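Local coordinates for uncharacterized protein Rv3272 (Mycobacterium tuberculosis, PDB 5YX6) that probably acts as a family III CoA transferase in fatty acid metabolism and binds fatty acyl-CoAs of varying chain length, palmitoyl-CoA most tightly, at residues T64-L67 with P68-G72; L90-A93 with D94-D97; S312-A315 with T316-V319; P380-A383 with G384-N387. All coordinates share one frame; numbering follows the deposited sequence.

Interaction 1. Residues T64-L67 with P68-G72; sequences TYFL and PNNRG
Phe66 O is gripped by two donors from the residues that follow it. The stronger is the side-chain amide of Asn70: ND2 lies 2.6 Å from Phe66 O, with an N-H...O angle of 160°. ND2 arrives in the carbonyl plane, on a lone pair, and the oxygen also lies in the amide plane. The second donor, Asn69 N, makes only a weak bond to Phe66 O at 3.4 Å. The Asn70 amide also stacks on the Phe66 ring. The two planes are 15° apart, and Asn70 ND2 sits over one face, toward the rim, 3.5 Å from CD1 of Phe66. Asn70 CB adds a CH-pi contact over that face, 4.2 Å from the centroid of the Phe66 ring. Phe66 holds CG anti to its backbone N (chi1 -179°), which turns the ring beside its own carbonyl and lets one amide serve both. This is a helix-like turn in the loop between strands 59-62 and 74-77, the latter an outermost strand, within this chain, of the parallel sheet in the Rossmann-fold domain. Tyr65 on this turn has its side chain about 7 Å from that of Asp175, the inferred nucleophile. Asn70 OD1 accepts from Lys40 and Lys73, so both ends of the amide are bonded. Pro68 CG lies 3.4 Å from Thr64 O. The Arg71 chain bends at chi3 and brings NE to Pro68 O at 3.1 Å, from above the carbonyl plane. Arg71 CG lies 3.3 Å from Leu67 O. Met219 of the second subunit packs on Thr64 and Pro68.

Interaction 2. Residues L90-A93 with D94-D97; sequences LRLA and DTAD
Towards the end of helix 83-94 the bonding changes: Asp94 N still reaches back four residues to Leu90 O at 3.1 Å, whereas Thr95 N and Ala96 N each reach back only three, to Leu92 O and Ala93 O. Leu92 O takes a second donor from the Thr95 side chain. Thr95 OG1 gives a short bond to Leu92 O, 2.6 Å, only 19° from the carbonyl plane, while Thr95 N comes from well above that plane. With chi1 at 70°, Thr95 OG1 sits between its own backbone N and carbonyl carbon, which aims it back at the last turn. CG2 of Thr95 then lies alongside Arg91 O, 3.7 Å away. Leu92 CD1 touches Thr95 OG1 at 3.9 Å. Ala96 CB turns back onto Ala93 O at 3.5 Å. The chain then enters strand 98-101, the helix-to-strand step of the Rossmann-type parallel sheet. Leu92, Ala93 and Ala96 pack on Leu16 of neighbouring strand 14-17. Asp94 forms a salt bridge to Arg121, and Asn122 donates to Ala93 O. Thr95 OG1 also accepts from Arg14. That bond leaves the hydroxyl proton for Leu92 O, and the positive charge of Arg14 would probably polarise the hydroxyl and strengthen its donation.

Interaction 3. Residues S312-A315 with T316-V319; sequences SKTA and TEWV
Thr314 and Glu317 form a capping box at the start of helix 315-324. Thr314 is the N-cap. Glu317 N donates to Thr314 OG1 at 3.3 Å, with an angle of 158°. In return Thr314 N donates to Glu317 OE1 at 2.9 Å, reaching the oxygen from above the carboxylate plane. Side-chain conformation sets up the exchange. A chi1 of 71° turns the Thr314 hydroxyl in over the first turn. The Glu317 chain is extended beyond CG, and Glu317 CG passes 3.3 Å from Thr314 OG1. The carboxylate near the helix N-terminus would probably also interact favourably with the helix dipole. Next out, Lys313 lies across one face of the Trp318 indole at about a right angle. Lys313 CD sits over the six-membered ring of Trp318, 3.4 Å from its centroid and almost on the normal. Lys313 NZ is farther off, at most a weak cation-pi partner. The indole is positioned by its NE1, which donates to Leu310 O, and by packing on Thr256, Ile261 and Ile278. Ala315 and Val319 turn to Ile261 and Leu331, joining the helix to strands 260-264 and 328-331. Backbone bonds tie Lys313 to Ala257 and Ala315 to Asp258. Lys313 CB touches both partners of its side chain, at 3.3 Å from Glu317 OE1 and 3.3 Å from Trp318 NE1.

Interaction 4. Residues P380-A383 with G384-N387; sequences PPTA and GEHN
Thr382 and Glu385 make the close part of this contact, across a type II beta turn. Glu385 N donates to Thr382 O at 3.1 Å and closes the turn. The Glu385 side chain folds back over it. A chi1 of -178° swings CG away from the Glu385 N, the rest of the chain is extended, and Glu385 OE1 is met by Thr382 from two directions. Thr382 N meets Glu385 OE1 nearly along the C-O axis, at 2.9 Å. Thr382 OG1 donates to Glu385 OE1 at 3.2 Å, from above the carboxylate plane. Pro381 CA also lies 3.3 Å from Glu385 OE1. These close bonds form on the exposed surface, where a crystal neighbour also touches Thr382 and Glu385. Gly384 occupies the turn position with positive phi, and its N donates to Ser75 OG. The looser part is His386 against Pro381: the ring only brings its edge to Pro381 CB, His386 CE1 lying 4.2 Å away. His386 ND1 bonds Ser75 N instead, and a type I turn from Gly384 leads on into helix 387-390. These bonds to Ser75 fasten the loop to strand 74-77. Two donors on one oxygen would probably stabilise the carboxylate of Glu385 in its charged form and hold it against the turn.

How the interactions relate
The four contacts follow one another along the chain in numerical order, each a local turn or helix end. Interactions 1 and 4 touch, their centres about 13 Å apart: Phe66 and Leu67 pack on Pro380. Both lie beside strand 74-77 of the parallel sheet. The C-terminal loop 380-387 packs back on the loop before that strand and bonds to its Ser75, so an early and a late part of the chain share this edge of the Rossmann-type sheet. Interaction 2 leads into strand 98-101 of the same sheet, its centre about 24 Å from interaction 1. Interaction 3 stands apart, about 60 Å from interaction 2 between centres, across the chain's centre, beside strands 260-264 and 328-331.

Interaction 1. Residues T64-L67 with P68-G72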
loop_
_atom_site.group_PDB
_atom_site.type_symbol
_atom_site.label_atom_id
_atom_site.label_comp_id
_atom_site.label_asym_id
_atom_site.label_seq_id
_atom_site.Cartn_x
_atom_site.Cartn_y
_atom_site.Cartn_z
ATOM N N THR A 64 0.720 -20.219 6.758
ATOM C CA THR A 64 0.919 -18.796 6.989
ATOM C C THR A 64 0.493 -17.892 5.829
ATOM O O THR A 64 0.167 -16.729 6.038
ATOM C CB THR A 64 2.405 -18.535 7.312
ATOM O OG1 THR A 64 2.689 -17.137 7.215
ATOM C CG2 THR A 64 3.292 -19.281 6.333
ATOM N N TYR A 65 0.456 -18.415 4.614
ATOM C CA TYR A 65 0.014 -17.593 3.493
ATOM C C TYR A 65 -1.487 -17.752 3.227
ATOM O O TYR A 65 -2.169 -16.775 2.906
ATOM C CB TYR A 65 0.829 -17.921 2.236
ATOM C CG TYR A 65 2.301 -17.621 2.422
ATOM C CD1 TYR A 65 2.783 -16.316 2.365
ATOM C CD2 TYR A 65 3.211 -18.646 2.672
ATOM C CE1 TYR A 65 4.133 -16.039 2.552
ATOM C CE2 TYR A 65 4.560 -18.384 2.858
ATOM C CZ TYR A 65 5.019 -17.082 2.796
ATOM O OH TYR A 65 6.367 -16.829 2.982
ATOM N N PHE A 66 -2.005 -18.969 3.365
ATOM C CA PHE A 66 -3.408 -19.210 3.053
ATOM C C PHE A 66 -4.394 -18.710 4.120
ATOM O O PHE A 66 -5.357 -18.012 3.811
ATOM C CB PHE A 66 -3.654 -20.704 2.820
ATOM C CG PHE A 66 -5.078 -21.023 2.463
ATOM C CD1 PHE A 66 -5.529 -20.842 1.164
ATOM C CD2 PHE A 66 -5.973 -21.460 3.428
ATOM C CE1 PHE A 66 -6.840 -21.115 0.821
ATOM C CE2 PHE A 66 -7.284 -21.733 3.100
ATOM C CZ PHE A 66 -7.723 -21.560 1.788
ATOM N N LEU A 67 -4.151 -19.069 5.371
ATOM C CA LEU A 67 -5.134 -18.841 6.428
ATOM C C LEU A 67 -5.560 -17.377 6.669
ATOM O O LEU A 67 -6.756 -17.104 6.821
ATOM C CB LEU A 67 -4.622 -19.435 7.744
ATOM C CG LEU A 67 -5.617 -19.335 8.903
ATOM C CD1 LEU A 67 -6.044 -20.735 9.322
ATOM C CD2 LEU A 67 -5.039 -18.580 10.072
ATOM N N PRO A 68 -4.605 -16.428 6.713
ATOM C CA PRO A 68 -5.051 -15.076 7.081
ATOM C C PRO A 68 -5.959 -14.378 6.059
ATOM O O PRO A 68 -6.720 -13.501 6.457
ATOM C CB PRO A 68 -3.737 -14.296 7.219
ATOM C CG PRO A 68 -2.679 -15.315 7.367
ATOM C CD PRO A 68 -3.138 -16.498 6.578
ATOM N N ASN A 69 -5.898 -14.752 4.784
ATOM C CA ASN A 69 -6.646 -14.019 3.769
ATOM C C ASN A 69 -7.828 -14.782 3.144
ATOM O O ASN A 69 -8.335 -14.383 2.093
ATOM C CB ASN A 69 -5.709 -13.559 2.649
ATOM C CG ASN A 69 -4.679 -12.545 3.118
ATOM O OD1 ASN A 69 -4.940 -11.724 3.996
ATOM N ND2 ASN A 69 -3.511 -12.575 2.501
ATOM N N ASN A 70 -8.270 -15.869 3.774
ATOM C CA ASN A 70 -9.393 -16.638 3.237
ATOM C C ASN A 70 -10.414 -17.031 4.292
ATOM O O ASN A 70 -11.171 -17.975 4.113
ATOM C CB ASN A 70 -8.873 -17.885 2.524
ATOM C CG ASN A 70 -7.995 -17.540 1.359
ATOM O OD1 ASN A 70 -8.475 -17.175 0.294
ATOM N ND2 ASN A 70 -6.696 -17.579 1.578
ATOM N N ARG A 71 -10.433 -16.304 5.398
ATOM C CA ARG A 71 -11.400 -16.554 6.447
ATOM C C ARG A 71 -12.793 -16.112 6.007
ATOM O O ARG A 71 -12.951 -15.058 5.392
ATOM C CB ARG A 71 -10.964 -15.848 7.730
ATOM C CG ARG A 71 -9.634 -16.362 8.264
ATOM C CD ARG A 71 -9.016 -15.452 9.300
ATOM N NE ARG A 71 -8.698 -14.139 8.741
ATOM C CZ ARG A 71 -9.386 -13.029 8.984
ATOM N NH1 ARG A 71 -9.019 -11.885 8.424
ATOM N NH2 ARG A 71 -10.442 -13.063 9.782
ATOM N N GLY A 72 -13.795 -16.946 6.271
ATOM C CA GLY A 72 -15.172 -16.584 5.990
ATOM C C GLY A 72 -15.501 -16.723 4.519
ATOM O O GLY A 72 -16.587 -16.354 4.078
#

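Interaction 2. Residues L90-A93 with D94-D97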
loop_
_atom_site.group_PDB
_atom_site.type_symbol
_atom_site.label_atom_id
_atom_site.label_comp_id
_atom_site.label_asym_id
_atom_site.label_seq_id
_atom_site.Cartn_x
_atom_site.Cartn_y
_atom_site.Cartn_z
ATOM N N LEU A 90 -19.846 -20.940 -15.701
ATOM C CA LEU A 90 -20.715 -20.027 -16.434
ATOM C C LEU A 90 -22.040 -19.858 -15.700
ATOM O O LEU A 90 -22.556 -18.751 -15.593
ATOM C CB LEU A 90 -20.952 -20.512 -17.868
ATOM C CG LEU A 90 -19.761 -20.452 -18.829
ATOM C CD1 LEU A 90 -20.035 -21.253 -20.082
ATOM C CD2 LEU A 90 -19.429 -19.026 -19.191
ATOM N N ARG A 91 -22.580 -20.952 -15.178
ATOM C CA ARG A 91 -23.829 -20.885 -14.429
ATOM C C ARG A 91 -23.640 -20.169 -13.098
ATOM O O ARG A 91 -24.509 -19.416 -12.665
ATOM C CB ARG A 91 -24.400 -22.282 -14.194
ATOM C CG ARG A 91 -24.979 -22.906 -15.447
ATOM C CD ARG A 91 -25.629 -24.242 -15.153
ATOM N NE ARG A 91 -25.279 -25.228 -16.169
ATOM C CZ ARG A 91 -24.480 -26.272 -15.959
ATOM N NH1 ARG A 91 -23.942 -26.481 -14.760
ATOM N NH2 ARG A 91 -24.222 -27.112 -16.952
ATOM N N LEU A 92 -22.510 -20.422 -12.446
ATOM C CA LEU A 92 -22.212 -19.771 -11.185
ATOM C C LEU A 92 -22.025 -18.261 -11.410
ATOM O O LEU A 92 -22.484 -17.446 -10.613
ATOM C CB LEU A 92 -20.977 -20.401 -10.535
ATOM C CG LEU A 92 -20.621 -19.996 -9.107
ATOM C CD1 LEU A 92 -21.853 -20.008 -8.221
ATOM C CD2 LEU A 92 -19.532 -20.907 -8.540
ATOM N N ALA A 93 -21.364 -17.890 -12.501
ATOM C CA ALA A 93 -21.134 -16.480 -12.814
ATOM C C ALA A 93 -22.422 -15.718 -13.146
ATOM O O ALA A 93 -22.519 -14.515 -12.898
ATOM C CB ALA A 93 -20.156 -16.351 -13.955
ATOM N N ASP A 94 -23.408 -16.406 -13.713
ATOM C CA ASP A 94 -24.701 -15.774 -13.975
ATOM C C ASP A 94 -25.324 -15.229 -12.690
ATOM O O ASP A 94 -26.115 -14.293 -12.725
ATOM C CB ASP A 94 -25.670 -16.758 -14.647
ATOM C CG ASP A 94 -25.303 -17.056 -16.100
ATOM O OD1 ASP A 94 -24.456 -16.333 -16.680
ATOM O OD2 ASP A 94 -25.877 -18.018 -16.664
ATOM N N THR A 95 -24.932 -15.796 -11.555
ATOM C CA THR A 95 -25.495 -15.403 -10.276
ATOM C C THR A 95 -24.601 -14.418 -9.529
ATOM O O THR A 95 -24.925 -14.006 -8.415
ATOM C CB THR A 95 -25.730 -16.620 -9.363
ATOM O OG1 THR A 95 -24.464 -17.148 -8.941
ATOM C CG2 THR A 95 -26.528 -17.700 -10.088
ATOM N N ALA A 96 -23.476 -14.045 -10.134
ATOM C CA ALA A 96 -22.469 -13.257 -9.422
ATOM C C ALA A 96 -22.538 -11.764 -9.723
ATOM O O ALA A 96 -22.914 -11.352 -10.816
ATOM C CB ALA A 96 -21.080 -13.777 -9.747
ATOM N N ASP A 97 -22.135 -10.959 -8.745
ATOM C CA ASP A 97 -21.997 -9.528 -8.942
ATOM C C ASP A 97 -20.586 -9.188 -9.423
ATOM O O ASP A 97 -20.393 -8.278 -10.226
ATOM C CB ASP A 97 -22.298 -8.782 -7.644
ATOM C CG ASP A 97 -23.691 -9.078 -7.117
ATOM O OD1 ASP A 97 -24.648 -8.417 -7.586
ATOM O OD2 ASP A 97 -23.827 -9.957 -6.231
#

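Interaction 3. Residues S312-A315 with T316-V319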
loop_
_atom_site.group_PDB
_atom_site.type_symbol
_atom_site.label_atom_id
_atom_site.label_comp_id
_atom_site.label_asym_id
_atom_site.label_seq_id
_atom_site.Cartn_x
_atom_site.Cartn_y
_atom_site.Cartn_z
ATOM N N SER A 312 24.265 11.366 25.815
ATOM C CA SER A 312 24.089 11.440 27.273
ATOM C C SER A 312 22.951 10.589 27.843
ATOM O O SER A 312 22.852 10.417 29.065
ATOM C CB SER A 312 23.834 12.898 27.699
ATOM O OG SER A 312 24.704 13.807 27.040
ATOM N N LYS A 313 22.102 10.052 26.970
ATOM C CA LYS A 313 20.973 9.231 27.404
ATOM C C LYS A 313 20.736 8.051 26.463
ATOM O O LYS A 313 21.155 8.079 25.304
ATOM C CB LYS A 313 19.697 10.077 27.484
ATOM C CG LYS A 313 19.681 11.172 28.545
ATOM C CD LYS A 313 18.530 12.149 28.277
ATOM C CE LYS A 313 18.056 12.869 29.533
ATOM N NZ LYS A 313 19.144 13.649 30.178
ATOM N N THR A 314 20.066 7.020 26.970
ATOM C CA THR A 314 19.585 5.932 26.131
ATOM C C THR A 314 18.456 6.421 25.230
ATOM O O THR A 314 17.797 7.417 25.532
ATOM C CB THR A 314 19.074 4.746 26.963
ATOM O OG1 THR A 314 17.843 5.102 27.603
ATOM C CG2 THR A 314 20.088 4.357 28.013
ATOM N N ALA A 315 18.235 5.719 24.123
ATOM C CA ALA A 315 17.190 6.091 23.176
ATOM C C ALA A 315 15.806 6.071 23.831
ATOM O O ALA A 315 14.972 6.925 23.549
ATOM C CB ALA A 315 17.222 5.179 21.963
ATOM N N THR A 316 15.556 5.093 24.694
ATOM C CA THR A 316 14.281 5.028 25.405
ATOM C C THR A 316 14.056 6.293 26.225
ATOM O O THR A 316 12.951 6.840 26.254
ATOM C CB THR A 316 14.209 3.797 26.331
ATOM O OG1 THR A 316 14.268 2.610 25.540
ATOM C CG2 THR A 316 12.908 3.784 27.108
ATOM N N GLU A 317 15.107 6.757 26.891
ATOM C CA GLU A 317 15.013 7.980 27.685
ATOM C C GLU A 317 14.741 9.196 26.803
ATOM O O GLU A 317 13.913 10.036 27.141
ATOM C CB GLU A 317 16.283 8.191 28.503
ATOM C CG GLU A 317 16.434 7.204 29.645
ATOM C CD GLU A 317 17.864 7.146 30.197
ATOM O OE1 GLU A 317 18.797 7.680 29.541
ATOM O OE2 GLU A 317 18.051 6.557 31.288
ATOM N N TRP A 318 15.442 9.299 25.679
ATOM C CA TRP A 318 15.208 10.410 24.767
ATOM C C TRP A 318 13.791 10.367 24.176
ATOM O O TRP A 318 13.166 11.420 23.982
ATOM C CB TRP A 318 16.227 10.417 23.634
ATOM C CG TRP A 318 17.599 10.875 24.010
ATOM C CD1 TRP A 318 18.759 10.159 23.905
ATOM C CD2 TRP A 318 17.967 12.159 24.527
ATOM N NE1 TRP A 318 19.821 10.914 24.331
ATOM C CE2 TRP A 318 19.365 12.145 24.719
ATOM C CE3 TRP A 318 17.252 13.319 24.846
ATOM C CZ2 TRP A 318 20.061 13.246 25.212
ATOM C CZ3 TRP A 318 17.947 14.412 25.341
ATOM C CH2 TRP A 318 19.335 14.368 25.520
ATOM N N VAL A 319 13.286 9.162 23.898
ATOM C CA VAL A 319 11.948 9.027 23.332
ATOM C C VAL A 319 10.907 9.554 24.319
ATOM O O VAL A 319 10.039 10.355 23.963
ATOM C CB VAL A 319 11.605 7.561 22.975
ATOM C CG1 VAL A 319 10.093 7.392 22.850
ATOM C CG2 VAL A 319 12.315 7.125 21.692
#

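Interaction 4. Residues P380-A383 with G384-N387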
loop_
_atom_site.group_PDB
_atom_site.type_symbol
_atom_site.label_atom_id
_atom_site.label_comp_id
_atom_site.label_asym_id
_atom_site.label_seq_id
_atom_site.Cartn_x
_atom_site.Cartn_y
_atom_site.Cartn_z
ATOM N N PRO A 380 -11.148 -20.333 7.566
ATOM C CA PRO A 380 -11.167 -20.579 6.123
ATOM C C PRO A 380 -11.977 -21.828 5.791
ATOM O O PRO A 380 -12.095 -22.710 6.643
ATOM C CB PRO A 380 -9.690 -20.775 5.781
ATOM C CG PRO A 380 -9.041 -21.128 7.080
ATOM C CD PRO A 380 -9.787 -20.371 8.118
ATOM N N PRO A 381 -12.535 -21.898 4.574
ATOM C CA PRO A 381 -13.219 -23.107 4.100
ATOM C C PRO A 381 -12.239 -24.246 3.821
ATOM O O PRO A 381 -11.101 -23.985 3.435
ATOM C CB PRO A 381 -13.876 -22.649 2.794
ATOM C CG PRO A 381 -12.932 -21.591 2.279
ATOM C CD PRO A 381 -12.451 -20.865 3.525
ATOM N N THR A 382 -12.682 -25.488 3.982
ATOM C CA THR A 382 -11.910 -26.621 3.494
ATOM C C THR A 382 -12.015 -26.631 1.971
ATOM O O THR A 382 -12.949 -26.066 1.404
ATOM C CB THR A 382 -12.407 -27.964 4.086
ATOM O OG1 THR A 382 -13.794 -28.163 3.767
ATOM C CG2 THR A 382 -12.236 -27.972 5.597
ATOM N N ALA A 383 -11.045 -27.234 1.302
ATOM C CA ALA A 383 -11.034 -27.242 -0.153
ATOM C C ALA A 383 -12.285 -27.924 -0.730
ATOM O O ALA A 383 -12.528 -29.102 -0.483
ATOM C CB ALA A 383 -9.777 -27.923 -0.654
ATOM N N GLY A 384 -13.077 -27.174 -1.491
ATOM C CA GLY A 384 -14.232 -27.738 -2.164
ATOM C C GLY A 384 -15.436 -27.934 -1.261
ATOM O O GLY A 384 -16.394 -28.620 -1.634
ATOM N N GLU A 385 -15.388 -27.324 -0.080
ATOM C CA GLU A 385 -16.413 -27.505 0.943
ATOM C C GLU A 385 -17.838 -27.270 0.442
ATOM O O GLU A 385 -18.779 -27.891 0.929
ATOM C CB GLU A 385 -16.120 -26.585 2.136
ATOM C CG GLU A 385 -17.106 -26.704 3.306
ATOM C CD GLU A 385 -16.648 -25.945 4.549
ATOM O OE1 GLU A 385 -15.480 -25.511 4.582
ATOM O OE2 GLU A 385 -17.460 -25.760 5.485
ATOM N N HIS A 386 -18.002 -26.405 -0.549
ATOM C CA HIS A 386 -19.344 -26.040 -0.985
ATOM C C HIS A 386 -19.683 -26.506 -2.396
ATOM O O HIS A 386 -20.557 -25.936 -3.049
ATOM C CB HIS A 386 -19.512 -24.526 -0.873
ATOM C CG HIS A 386 -19.219 -24.001 0.497
ATOM N ND1 HIS A 386 -17.968 -23.568 0.874
ATOM C CD2 HIS A 386 -20.002 -23.890 1.597
ATOM C CE1 HIS A 386 -17.998 -23.189 2.139
ATOM N NE2 HIS A 386 -19.221 -23.376 2.600
ATOM N N ASN A 387 -18.980 -27.532 -2.862
ATOM C CA ASN A 387 -19.281 -28.144 -4.152
ATOM C C ASN A 387 -20.754 -28.524 -4.305
ATOM O O ASN A 387 -21.385 -28.172 -5.295
ATOM C CB ASN A 387 -18.397 -29.370 -4.371
ATOM C CG ASN A 387 -17.008 -29.003 -4.866
ATOM O OD1 ASN A 387 -16.686 -27.825 -5.014
ATOM N ND2 ASN A 387 -16.190 -30.012 -5.149
#